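Local structure of oxaloacetate acetyl hydrolase (Cryphonectria parasitica, 3M0J) at residues Q63-I68 against L127-G132; S135-V140 against R168-Q173; A93-G98 against A120-Q125. The protein is an enzyme of the phosphoenolpyruvate phosphomutase family, built on a TIM-type barrel and carrying a manganese ion. One frame throughout, in Å; residues are numbered along the deposited sequence.

Contact 1: Q63-I68 against L127-G132; sequences QPDLAI and LTKRCG. With OAF (2,2-difluoro-3,3-dihydroxybutanedioic acid), chain B.
Asp65 meets Cys131 twice, through its backbone carbonyl and through its carboxylate. Its carbonyl O accepts a weak hydrogen bond from Cys131 N (3.1 Å, bent to 132° at the hydrogen), and the CA-H of Arg130 points at the same oxygen. With CG swung anti to the backbone N (chi1 -174°), the Asp65 carboxylate lies alongside Cys131, with OD2 3.4 Å from Cys131 CB. Each carboxylate oxygen accepts a hydrogen bond from a manganese-bound water: OD1 from water 1, and OD2 from water 2 at 2.6 Å. Water 2 in turn accepts from Lys129 NZ (2.9 Å) and donates to O5 of the ligand OAF. Beside it, Gly132 N gives that O5 a nearly straight bond (2.8 Å, 166°), and Cys131 SG stands 3.7 Å from OAF F2. The run Lys-Arg-Cys-Gly at 129-132 matches the signature loop of the isocitrate lyase and phosphoenolpyruvate mutase superfamily, here lying over the ligand end of the barrel. The rest is close packing: Ala67 CB rests on the base of the Lys129 chain, 3.8 Å from CG, while Leu66 lays CD2 beside Arg130 CB. Water 3 donates to Lys129 O and, weakly, to Leu66 O. An inverse gamma turn centred on Asp65 shapes the 63-68 loop. Further out, Lys129 NZ is held by salt bridges to Glu123 and Asp96; Arg130 binds Ser135 O of its own chain and, through NH2, Ala302 O of the second subunit, whose Phe283 packs on both Asp65 and Cys131.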
loop_
_atom_site.group_PDB
_atom_site.type_symbol
_atom_site.label_atom_id
_atom_site.label_comp_id
_atom_site.label_asym_id
_atom_site.label_seq_id
_atom_site.Cartn_x
_atom_site.Cartn_y
_atom_site.Cartn_z
ATOM N N GLN A 63 -6.287 -13.612 7.317
ATOM C CA GLN A 63 -7.140 -14.500 6.539
ATOM C C GLN A 63 -6.450 -15.838 6.278
ATOM O O GLN A 63 -5.244 -15.962 6.430
ATOM C CB GLN A 63 -7.473 -13.817 5.203
ATOM C CG GLN A 63 -8.211 -12.497 5.380
ATOM C CD GLN A 63 -9.627 -12.696 5.922
ATOM O OE1 GLN A 63 -10.192 -13.788 5.832
ATOM N NE2 GLN A 63 -10.200 -11.639 6.489
ATOM N N PRO A 64 -7.226 -16.847 5.867
ATOM C CA PRO A 64 -6.663 -18.154 5.527
ATOM C C PRO A 64 -6.029 -18.155 4.144
ATOM O O PRO A 64 -6.313 -17.283 3.323
ATOM C CB PRO A 64 -7.895 -19.078 5.491
ATOM C CG PRO A 64 -9.086 -18.201 5.639
ATOM C CD PRO A 64 -8.657 -16.773 5.539
ATOM N N ASP A 65 -5.207 -19.166 3.890
ATOM C CA ASP A 65 -4.397 -19.271 2.676
ATOM C C ASP A 65 -5.280 -19.762 1.534
ATOM O O ASP A 65 -5.177 -20.921 1.100
ATOM C CB ASP A 65 -3.255 -20.247 2.954
ATOM C CG ASP A 65 -2.245 -20.327 1.821
ATOM O OD1 ASP A 65 -2.095 -19.358 1.048
ATOM O OD2 ASP A 65 -1.591 -21.376 1.730
ATOM N N LEU A 66 -6.178 -18.886 1.076
ATOM C CA LEU A 66 -7.151 -19.253 0.050
ATOM C C LEU A 66 -7.126 -18.258 -1.114
ATOM O O LEU A 66 -8.178 -17.782 -1.555
ATOM C CB LEU A 66 -8.562 -19.296 0.654
ATOM C CG LEU A 66 -8.830 -20.387 1.700
ATOM C CD1 LEU A 66 -10.252 -20.267 2.243
ATOM C CD2 LEU A 66 -8.603 -21.769 1.118
ATOM N N ALA A 67 -5.930 -17.936 -1.594
ATOM C CA ALA A 67 -5.776 -17.000 -2.704
ATOM C C ALA A 67 -6.352 -15.626 -2.366
ATOM O O ALA A 67 -6.954 -14.959 -3.212
ATOM C CB ALA A 67 -6.440 -17.554 -3.957
ATOM N N ILE A 68 -6.156 -15.201 -1.129
ATOM C CA ILE A 68 -6.666 -13.906 -0.670
ATOM C C ILE A 68 -5.572 -12.841 -0.758
ATOM O O ILE A 68 -5.825 -11.703 -1.183
ATOM C CB ILE A 68 -7.244 -14.021 0.763
ATOM C CG1 ILE A 68 -8.561 -14.817 0.715
ATOM C CG2 ILE A 68 -7.451 -12.640 1.383
ATOM C CD1 ILE A 68 -9.082 -15.254 2.068
ATOM N N LEU A 127 -5.996 -20.883 -10.209
ATOM C CA LEU A 127 -5.834 -19.559 -9.637
ATOM C C LEU A 127 -6.539 -19.393 -8.297
ATOM O O LEU A 127 -6.030 -18.724 -7.402
ATOM C CB LEU A 127 -6.315 -18.486 -10.612
ATOM C CG LEU A 127 -5.398 -18.223 -11.803
ATOM C CD1 LEU A 127 -6.038 -17.188 -12.728
ATOM C CD2 LEU A 127 -4.034 -17.744 -11.329
ATOM N N THR A 128 -7.712 -19.988 -8.169
ATOM C CA THR A 128 -8.390 -20.017 -6.880
ATOM C C THR A 128 -7.779 -21.143 -6.036
ATOM O O THR A 128 -8.416 -22.157 -5.766
ATOM C CB THR A 128 -9.902 -20.198 -7.052
ATOM O OG1 THR A 128 -10.163 -21.357 -7.853
ATOM C CG2 THR A 128 -10.490 -18.988 -7.757
ATOM N N LYS A 129 -6.529 -20.934 -5.632
ATOM C CA LYS A 129 -5.701 -21.942 -4.957
ATOM C C LYS A 129 -5.983 -22.090 -3.458
ATOM O O LYS A 129 -6.832 -21.400 -2.890
ATOM C CB LYS A 129 -4.223 -21.594 -5.142
ATOM C CG LYS A 129 -3.842 -20.280 -4.466
ATOM C CD LYS A 129 -2.378 -20.237 -4.089
ATOM C CE LYS A 129 -2.086 -21.131 -2.876
ATOM N NZ LYS A 129 -0.610 -21.342 -2.754
ATOM N N ARG A 130 -5.237 -22.984 -2.817
ATOM C CA ARG A 130 -5.394 -23.240 -1.389
ATOM C C ARG A 130 -4.115 -23.843 -0.835
ATOM O O ARG A 130 -3.312 -24.404 -1.587
ATOM C CB ARG A 130 -6.582 -24.176 -1.118
ATOM C CG ARG A 130 -6.380 -25.624 -1.562
ATOM C CD ARG A 130 -7.690 -26.417 -1.457
ATOM N NE ARG A 130 -8.745 -25.840 -2.294
ATOM C CZ ARG A 130 -10.023 -26.211 -2.265
ATOM N NH1 ARG A 130 -10.427 -27.171 -1.438
ATOM N NH2 ARG A 130 -10.905 -25.619 -3.065
ATOM N N CYS A 131 -3.920 -23.726 0.477
ATOM C CA CYS A 131 -2.756 -24.331 1.126
ATOM C C CYS A 131 -2.581 -25.771 0.632
ATOM O O CYS A 131 -3.549 -26.530 0.571
ATOM C CB CYS A 131 -2.944 -24.318 2.645
ATOM S SG CYS A 131 -1.643 -25.187 3.553
ATOM N N GLY A 132 -1.350 -26.141 0.281
ATOM C CA GLY A 132 -1.080 -27.421 -0.354
ATOM C C GLY A 132 -1.403 -28.645 0.486
ATOM O O GLY A 132 -1.422 -29.764 -0.018
HETATM O O2 OAF B . 3.945 -21.429 3.475
HETATM C C1 OAF B . 3.404 -21.548 2.420
HETATM O O1 OAF B . 2.573 -20.544 1.941
HETATM C C2 OAF B . 3.420 -22.884 1.671
HETATM O O4 OAF B . 4.704 -23.470 1.750
HETATM O O3 OAF B . 3.130 -22.665 0.318
HETATM C C3 OAF B . 2.344 -23.769 2.351
HETATM F F1 OAF B . 2.848 -24.284 3.516
HETATM F F2 OAF B . 1.208 -23.073 2.647
HETATM C C4 OAF B . 1.944 -24.886 1.399
HETATM O O5 OAF B . 1.027 -24.739 0.651
HETATM O O6 OAF B . 2.588 -26.113 1.547
HETATM O O HOH W 1 0.490 -19.306 -0.145
HETATM O O HOH W 2 0.130 -22.141 -0.073
HETATM O O HOH W 3 -9.307 -20.395 -3.266
#

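Contact 2: S135-V140 against R168-Q173. With OAF (2,2-difluoro-3,3-dihydroxybutanedioic acid), chain B.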
loop_
_atom_site.group_PDB
_atom_site.type_symbol
_atom_site.label_atom_id
_atom_site.label_comp_id
_atom_site.label_asym_id
_atom_site.label_seq_id
_atom_site.Cartn_x
_atom_site.Cartn_y
_atom_site.Cartn_z
ATOM N N SER A 135 -7.285 -30.586 1.386
ATOM C CA SER A 135 -7.871 -31.451 0.366
ATOM C C SER A 135 -8.711 -30.643 -0.615
ATOM O O SER A 135 -9.000 -29.471 -0.374
ATOM C CB SER A 135 -8.729 -32.540 1.013
ATOM O OG SER A 135 -7.960 -33.284 1.940
ATOM N N GLY A 136 -9.120 -31.281 -1.710
ATOM C CA GLY A 136 -9.884 -30.612 -2.750
ATOM C C GLY A 136 -9.036 -29.690 -3.607
ATOM O O GLY A 136 -9.553 -28.746 -4.208
ATOM N N LYS A 137 -7.735 -29.978 -3.676
ATOM C CA LYS A 137 -6.756 -29.115 -4.347
ATOM C C LYS A 137 -6.522 -29.510 -5.804
ATOM O O LYS A 137 -5.902 -30.539 -6.080
ATOM C CB LYS A 137 -5.425 -29.162 -3.576
ATOM C CG LYS A 137 -4.314 -28.307 -4.154
ATOM C CD LYS A 137 -3.060 -28.382 -3.277
ATOM C CE LYS A 137 -2.536 -29.814 -3.196
ATOM N NZ LYS A 137 -1.125 -29.880 -2.681
ATOM N N LYS A 138 -7.004 -28.679 -6.730
ATOM C CA LYS A 138 -6.923 -28.962 -8.163
ATOM C C LYS A 138 -5.788 -28.201 -8.852
ATOM O O LYS A 138 -5.440 -27.089 -8.453
ATOM C CB LYS A 138 -8.247 -28.619 -8.852
ATOM C CG LYS A 138 -9.430 -29.468 -8.384
ATOM N N VAL A 139 -5.239 -28.790 -9.910
ATOM C CA VAL A 139 -4.155 -28.158 -10.649
ATOM C C VAL A 139 -4.541 -27.933 -12.106
ATOM O O VAL A 139 -5.449 -28.591 -12.634
ATOM C CB VAL A 139 -2.860 -28.989 -10.599
ATOM C CG1 VAL A 139 -2.371 -29.145 -9.167
ATOM C CG2 VAL A 139 -3.064 -30.350 -11.283
ATOM N N VAL A 140 -3.853 -26.997 -12.754
ATOM C CA VAL A 140 -4.094 -26.720 -14.163
ATOM C C VAL A 140 -3.382 -27.777 -14.987
ATOM O O VAL A 140 -2.618 -28.574 -14.450
ATOM C CB VAL A 140 -3.607 -25.306 -14.558
ATOM C CG1 VAL A 140 -4.340 -24.248 -13.726
ATOM C CG2 VAL A 140 -2.098 -25.182 -14.385
ATOM N N ARG A 168 7.130 -25.516 -8.409
ATOM C CA ARG A 168 6.392 -26.319 -7.455
ATOM C C ARG A 168 5.241 -27.012 -8.160
ATOM O O ARG A 168 4.538 -26.396 -8.957
ATOM C CB ARG A 168 5.854 -25.422 -6.343
ATOM C CG ARG A 168 4.805 -26.108 -5.471
ATOM C CD ARG A 168 4.437 -25.229 -4.260
ATOM N NE ARG A 168 3.135 -25.616 -3.709
ATOM C CZ ARG A 168 2.670 -25.186 -2.537
ATOM N NH1 ARG A 168 3.417 -24.390 -1.759
ATOM N NH2 ARG A 168 1.456 -25.551 -2.138
ATOM N N THR A 169 5.048 -28.293 -7.859
ATOM C CA THR A 169 3.846 -28.986 -8.315
ATOM C C THR A 169 3.016 -29.498 -7.154
ATOM O O THR A 169 3.519 -30.163 -6.244
ATOM C CB THR A 169 4.125 -30.141 -9.313
ATOM O OG1 THR A 169 2.873 -30.719 -9.704
ATOM C CG2 THR A 169 4.987 -31.219 -8.667
ATOM N N ASP A 170 1.734 -29.155 -7.208
ATOM C CA ASP A 170 0.734 -29.591 -6.248
ATOM C C ASP A 170 -0.072 -30.767 -6.785
ATOM O O ASP A 170 -1.152 -31.063 -6.277
ATOM C CB ASP A 170 -0.185 -28.413 -5.967
ATOM C CG ASP A 170 0.429 -27.452 -4.982
ATOM O OD1 ASP A 170 0.376 -27.759 -3.782
ATOM O OD2 ASP A 170 1.000 -26.428 -5.397
ATOM N N ALA A 171 0.456 -31.430 -7.811
ATOM C CA ALA A 171 -0.306 -32.440 -8.545
ATOM C C ALA A 171 -0.417 -33.789 -7.845
ATOM O O ALA A 171 -1.226 -34.628 -8.243
ATOM C CB ALA A 171 0.282 -32.628 -9.938
ATOM N N LEU A 172 0.377 -34.009 -6.803
ATOM C CA LEU A 172 0.384 -35.321 -6.158
ATOM C C LEU A 172 -1.017 -35.687 -5.675
ATOM O O LEU A 172 -1.520 -36.776 -5.966
ATOM C CB LEU A 172 1.396 -35.371 -5.011
ATOM C CG LEU A 172 1.545 -36.734 -4.329
ATOM C CD1 LEU A 172 1.932 -37.784 -5.352
ATOM C CD2 LEU A 172 2.561 -36.680 -3.198
ATOM N N GLN A 173 -1.651 -34.775 -4.945
ATOM C CA GLN A 173 -2.952 -35.053 -4.335
ATOM C C GLN A 173 -3.966 -35.601 -5.338
ATOM O O GLN A 173 -4.654 -36.577 -5.049
ATOM C CB GLN A 173 -3.511 -33.795 -3.646
ATOM C CG GLN A 173 -4.771 -34.036 -2.804
ATOM C CD GLN A 173 -5.308 -32.744 -2.198
ATOM O OE1 GLN A 173 -4.717 -32.187 -1.273
ATOM N NE2 GLN A 173 -6.422 -32.260 -2.729
HETATM O O2 OAF B . 3.945 -21.429 3.475
HETATM C C1 OAF B . 3.404 -21.548 2.420
HETATM O O1 OAF B . 2.573 -20.544 1.941
HETATM C C2 OAF B . 3.420 -22.884 1.671
HETATM O O4 OAF B . 4.704 -23.470 1.750
HETATM O O3 OAF B . 3.130 -22.665 0.318
HETATM C C3 OAF B . 2.344 -23.769 2.351
HETATM F F1 OAF B . 2.848 -24.284 3.516
HETATM F F2 OAF B . 1.208 -23.073 2.647
HETATM C C4 OAF B . 1.944 -24.886 1.399
HETATM O O5 OAF B . 1.027 -24.739 0.651
HETATM O O6 OAF B . 2.588 -26.113 1.547
HETATM O O HOH W 4 -3.640 -31.879 -6.795
HETATM O O HOH W 5 -0.258 -32.492 -3.560
#
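The carboxylate of Asp170 meets the guanidinium of Arg168 at its edge, while Lys137 reaches the same carboxylate from the other segment. Arg168 grips side-on with two nitrogens: NE binds OD2 at 2.8 Å, on the syn side but 26° out of the carboxylate plane, and NH2 binds the syn lone pair of OD1 at 3.0 Å. The ligand OAF occupies another part of the guanidinium edge, its C2 near the plane. It receives NH1 on O3 (2.7 Å) and NH2 on O5 (2.9 Å, 161°), so NH2 is shared between Asp170 and the ligand.

Lys137 NZ donates to the anti lone pair of Asp170 OD1 at 2.8 Å, which leaves that oxygen with two cationic donors. The lysine chain runs out extended and then bends at chi3 (61°), crossing the aspartate at about a right angle. Its ammonium also binds Gly132 O and water 5, and these partners fix where it points. Water 5 also accepts from Gln173 N, in helix 172-175. Water 4 ties the backbones together, donating to Lys137 O and Asp170 O, each at 2.7 Å. Val139 lies over the Asp170-Ala171 backbone, CG1 3.7 Å from Asp170 O, and its CG2 approaches the methyl of Ala171.

In the second shell, Asp124 receives Asp170 N and Thr169 OG1; that same hydroxyl oxygen accepts from Ala171 N in an ST turn. The salt-bridge network of Lys137, Arg168 and Asp170 positions Arg168, the residue of the three that bonds the ligand, at the C-terminal strand ends of a TIM-type barrel, where such barrels place their sites.

Contact 3: A93-G98 against A120-Q125; sequences ADMDTG and AHLEDQ. With MN (manganese (II) ion), chain C; OAF (2,2-difluoro-3,3-dihydroxybutanedioic acid), chain B.
Neighbouring parallel strands of a beta-alpha-beta crossover, 91-94 and 119-122 joined through helix 102-114, bring Asp94 against His121 at the manganese site. Asp94 CA sits over one face of the His121 ring, offset toward the rim and 3.8 Å from the centroid, a CH-pi contact. The ring reaches this place because CG lies between the backbone N and the carbonyl carbon (chi1 64°). Tyr50 OH holds His121 NE2, and ND1 meets water 7 at 2.7 Å in the plane of the ring.

Asp94 OD2 binds manganese at 2.1 Å and is the one protein atom among six ligands. OAF O1 and O3 and waters 1, 2 and 6 complete an octahedron in which water 2 stands opposite the aspartate. Second-shell carboxylates orient the waters: Asp96 OD1 accepts from water 1 (2.7 Å), and Glu123 OE1 lies 2.6 Å from water 6. Tyr99 OH binds the other oxygen of Asp96, OD2. Asp96 and Glu123 come near each other, but the ammonium of Lys129 between them probably offsets their like charge.

As in other TIM-type barrels, the site lies where the strands open into loops. There backbone bonds join the two segments, Met95 N to His121 O and Glu123 N to Asp96 O (2.9 Å, 159°). A type II' turn from Met95 to Gly98, closed by Gly98 N on Met95 O, holds Asp96 at positive phi.

Met95 packs on the side away from the metal, with CG 3.7 Å from Ala120 CB and CE against Leu122 CD1. That same leucine methyl touches Thr97 O, 3.4 Å away, a buried carbonyl with no polar partner in the model. The Thr97 methyl CG2 meets Gln125 O.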
loop_
_atom_site.group_PDB
_atom_site.type_symbol
_atom_site.label_atom_id
_atom_site.label_comp_id
_atom_site.label_asym_id
_atom_site.label_seq_id
_atom_site.Cartn_x
_atom_site.Cartn_y
_atom_site.Cartn_z
ATOM N N ALA A 93 10.874 -16.390 -1.629
ATOM C CA ALA A 93 9.481 -16.030 -1.335
ATOM C C ALA A 93 8.474 -16.845 -2.141
ATOM O O ALA A 93 8.652 -17.074 -3.327
ATOM C CB ALA A 93 9.245 -14.508 -1.579
ATOM N N ASP A 94 7.418 -17.296 -1.478
ATOM C CA ASP A 94 6.259 -17.882 -2.136
ATOM C C ASP A 94 5.765 -16.906 -3.203
ATOM O O ASP A 94 5.749 -15.789 -2.980
ATOM C CB ASP A 94 5.175 -18.026 -1.070
ATOM C CG ASP A 94 4.048 -18.924 -1.474
ATOM O OD1 ASP A 94 3.898 -19.236 -2.681
ATOM O OD2 ASP A 94 3.291 -19.309 -0.550
ATOM N N MET A 95 5.431 -17.308 -4.376
ATOM C CA MET A 95 4.812 -16.477 -5.371
ATOM C C MET A 95 3.561 -17.191 -5.873
ATOM O O MET A 95 2.987 -16.832 -6.900
ATOM C CB MET A 95 5.702 -15.995 -6.530
ATOM C CG MET A 95 6.260 -17.109 -7.444
ATOM S SD MET A 95 7.075 -16.451 -8.930
ATOM C CE MET A 95 5.656 -15.934 -9.870
ATOM N N ASP A 96 3.137 -18.208 -5.126
ATOM C CA ASP A 96 1.861 -18.850 -5.400
ATOM C C ASP A 96 1.771 -19.241 -6.864
ATOM O O ASP A 96 2.662 -19.904 -7.374
ATOM C CB ASP A 96 0.702 -17.943 -4.966
ATOM C CG ASP A 96 0.649 -17.760 -3.457
ATOM O OD1 ASP A 96 0.191 -18.696 -2.775
ATOM O OD2 ASP A 96 1.047 -16.684 -2.961
ATOM N N THR A 97 0.697 -18.829 -7.526
ATOM C CA THR A 97 0.459 -19.138 -8.929
ATOM C C THR A 97 0.992 -18.072 -9.871
ATOM O O THR A 97 0.874 -18.218 -11.092
ATOM C CB THR A 97 -1.049 -19.171 -9.177
ATOM O OG1 THR A 97 -1.601 -17.950 -8.665
ATOM C CG2 THR A 97 -1.662 -20.328 -8.419
ATOM N N GLY A 98 1.559 -17.000 -9.320
ATOM C CA GLY A 98 1.903 -15.839 -10.130
ATOM C C GLY A 98 0.800 -14.788 -10.197
ATOM O O GLY A 98 0.983 -13.741 -10.818
ATOM N N ALA A 120 11.919 -17.685 -5.769
ATOM C CA ALA A 120 10.503 -17.846 -5.465
ATOM C C ALA A 120 9.989 -19.158 -6.018
ATOM O O ALA A 120 10.507 -19.653 -7.025
ATOM C CB ALA A 120 9.692 -16.679 -6.036
ATOM N N HIS A 121 8.986 -19.719 -5.352
ATOM C CA HIS A 121 8.332 -20.927 -5.858
ATOM C C HIS A 121 6.990 -20.627 -6.517
ATOM O O HIS A 121 6.177 -19.849 -5.995
ATOM C CB HIS A 121 8.255 -22.053 -4.817
ATOM C CG HIS A 121 7.431 -21.752 -3.597
ATOM N ND1 HIS A 121 6.057 -21.744 -3.605
ATOM C CD2 HIS A 121 7.809 -21.539 -2.310
ATOM C CE1 HIS A 121 5.615 -21.529 -2.370
ATOM N NE2 HIS A 121 6.654 -21.394 -1.576
ATOM N N LEU A 122 6.800 -21.223 -7.696
ATOM C CA LEU A 122 5.659 -20.956 -8.562
ATOM C C LEU A 122 4.983 -22.296 -8.838
ATOM O O LEU A 122 5.643 -23.231 -9.285
ATOM C CB LEU A 122 6.164 -20.316 -9.865
ATOM C CG LEU A 122 5.238 -20.201 -11.072
ATOM C CD1 LEU A 122 3.985 -19.441 -10.695
ATOM C CD2 LEU A 122 5.979 -19.506 -12.203
ATOM N N GLU A 123 3.680 -22.383 -8.556
ATOM C CA GLU A 123 2.963 -23.654 -8.549
ATOM C C GLU A 123 1.959 -23.802 -9.688
ATOM O O GLU A 123 1.711 -22.864 -10.463
ATOM C CB GLU A 123 2.268 -23.870 -7.200
ATOM C CG GLU A 123 1.166 -22.862 -6.925
ATOM C CD GLU A 123 0.893 -22.676 -5.431
ATOM O OE1 GLU A 123 1.869 -22.577 -4.657
ATOM O OE2 GLU A 123 -0.297 -22.623 -5.044
ATOM N N ASP A 124 1.427 -25.013 -9.804
ATOM C CA ASP A 124 0.492 -25.362 -10.855
ATOM C C ASP A 124 -0.961 -25.437 -10.374
ATOM O O ASP A 124 -1.811 -25.989 -11.064
ATOM C CB ASP A 124 0.903 -26.683 -11.511
ATOM C CG ASP A 124 0.997 -27.818 -10.524
ATOM O OD1 ASP A 124 0.887 -27.569 -9.299
ATOM O OD2 ASP A 124 1.181 -28.971 -10.969
ATOM N N GLN A 125 -1.251 -24.881 -9.201
ATOM C CA GLN A 125 -2.633 -24.836 -8.729
ATOM C C GLN A 125 -3.510 -23.955 -9.619
ATOM O O GLN A 125 -3.013 -23.039 -10.286
ATOM C CB GLN A 125 -2.691 -24.357 -7.277
ATOM C CG GLN A 125 -2.090 -25.345 -6.285
ATOM C CD GLN A 125 -2.517 -25.070 -4.857
ATOM O OE1 GLN A 125 -1.687 -25.013 -3.942
ATOM N NE2 GLN A 125 -3.808 -24.883 -4.657
HETATM MN MN MN C . 1.951 -20.883 -0.174
HETATM O O2 OAF B . 3.945 -21.429 3.475
HETATM C C1 OAF B . 3.404 -21.548 2.420
HETATM O O1 OAF B . 2.573 -20.544 1.941
HETATM C C2 OAF B . 3.420 -22.884 1.671
HETATM O O4 OAF B . 4.704 -23.470 1.750
HETATM O O3 OAF B . 3.130 -22.665 0.318
HETATM C C3 OAF B . 2.344 -23.769 2.351
HETATM F F1 OAF B . 2.848 -24.284 3.516
HETATM F F2 OAF B . 1.208 -23.073 2.647
HETATM C C4 OAF B . 1.944 -24.886 1.399
HETATM O O5 OAF B . 1.027 -24.739 0.651
HETATM O O6 OAF B . 2.588 -26.113 1.547
HETATM O O HOH W 6 2.108 -21.307 -2.385
HETATM O O HOH W 7 4.113 -21.697 -5.487
HETATM O O HOH W 1 0.490 -19.306 -0.145
HETATM O O HOH W 2 0.130 -22.141 -0.073
#

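All three contacts converge on OAF, their centres about 11 to 12 Å apart. Contact 3 is nested within the chain loop that contact 1 closes, and the two share waters 1 and 2 of the manganese shell; Lys129 NZ joins them directly, 2.6 Å from Glu123 OE2 and 2.8 Å from Asp96 OD1. Contact 1 passes to contact 2 through Gly132, whose O lies 2.7 Å from Lys137 NZ, and through Arg130 NH1, 2.9 Å from Ser135 O. Contacts 2 and 3 reach neighbouring strands of one sheet, with Asp124 OD1 lying 2.8 Å from Asp170 N.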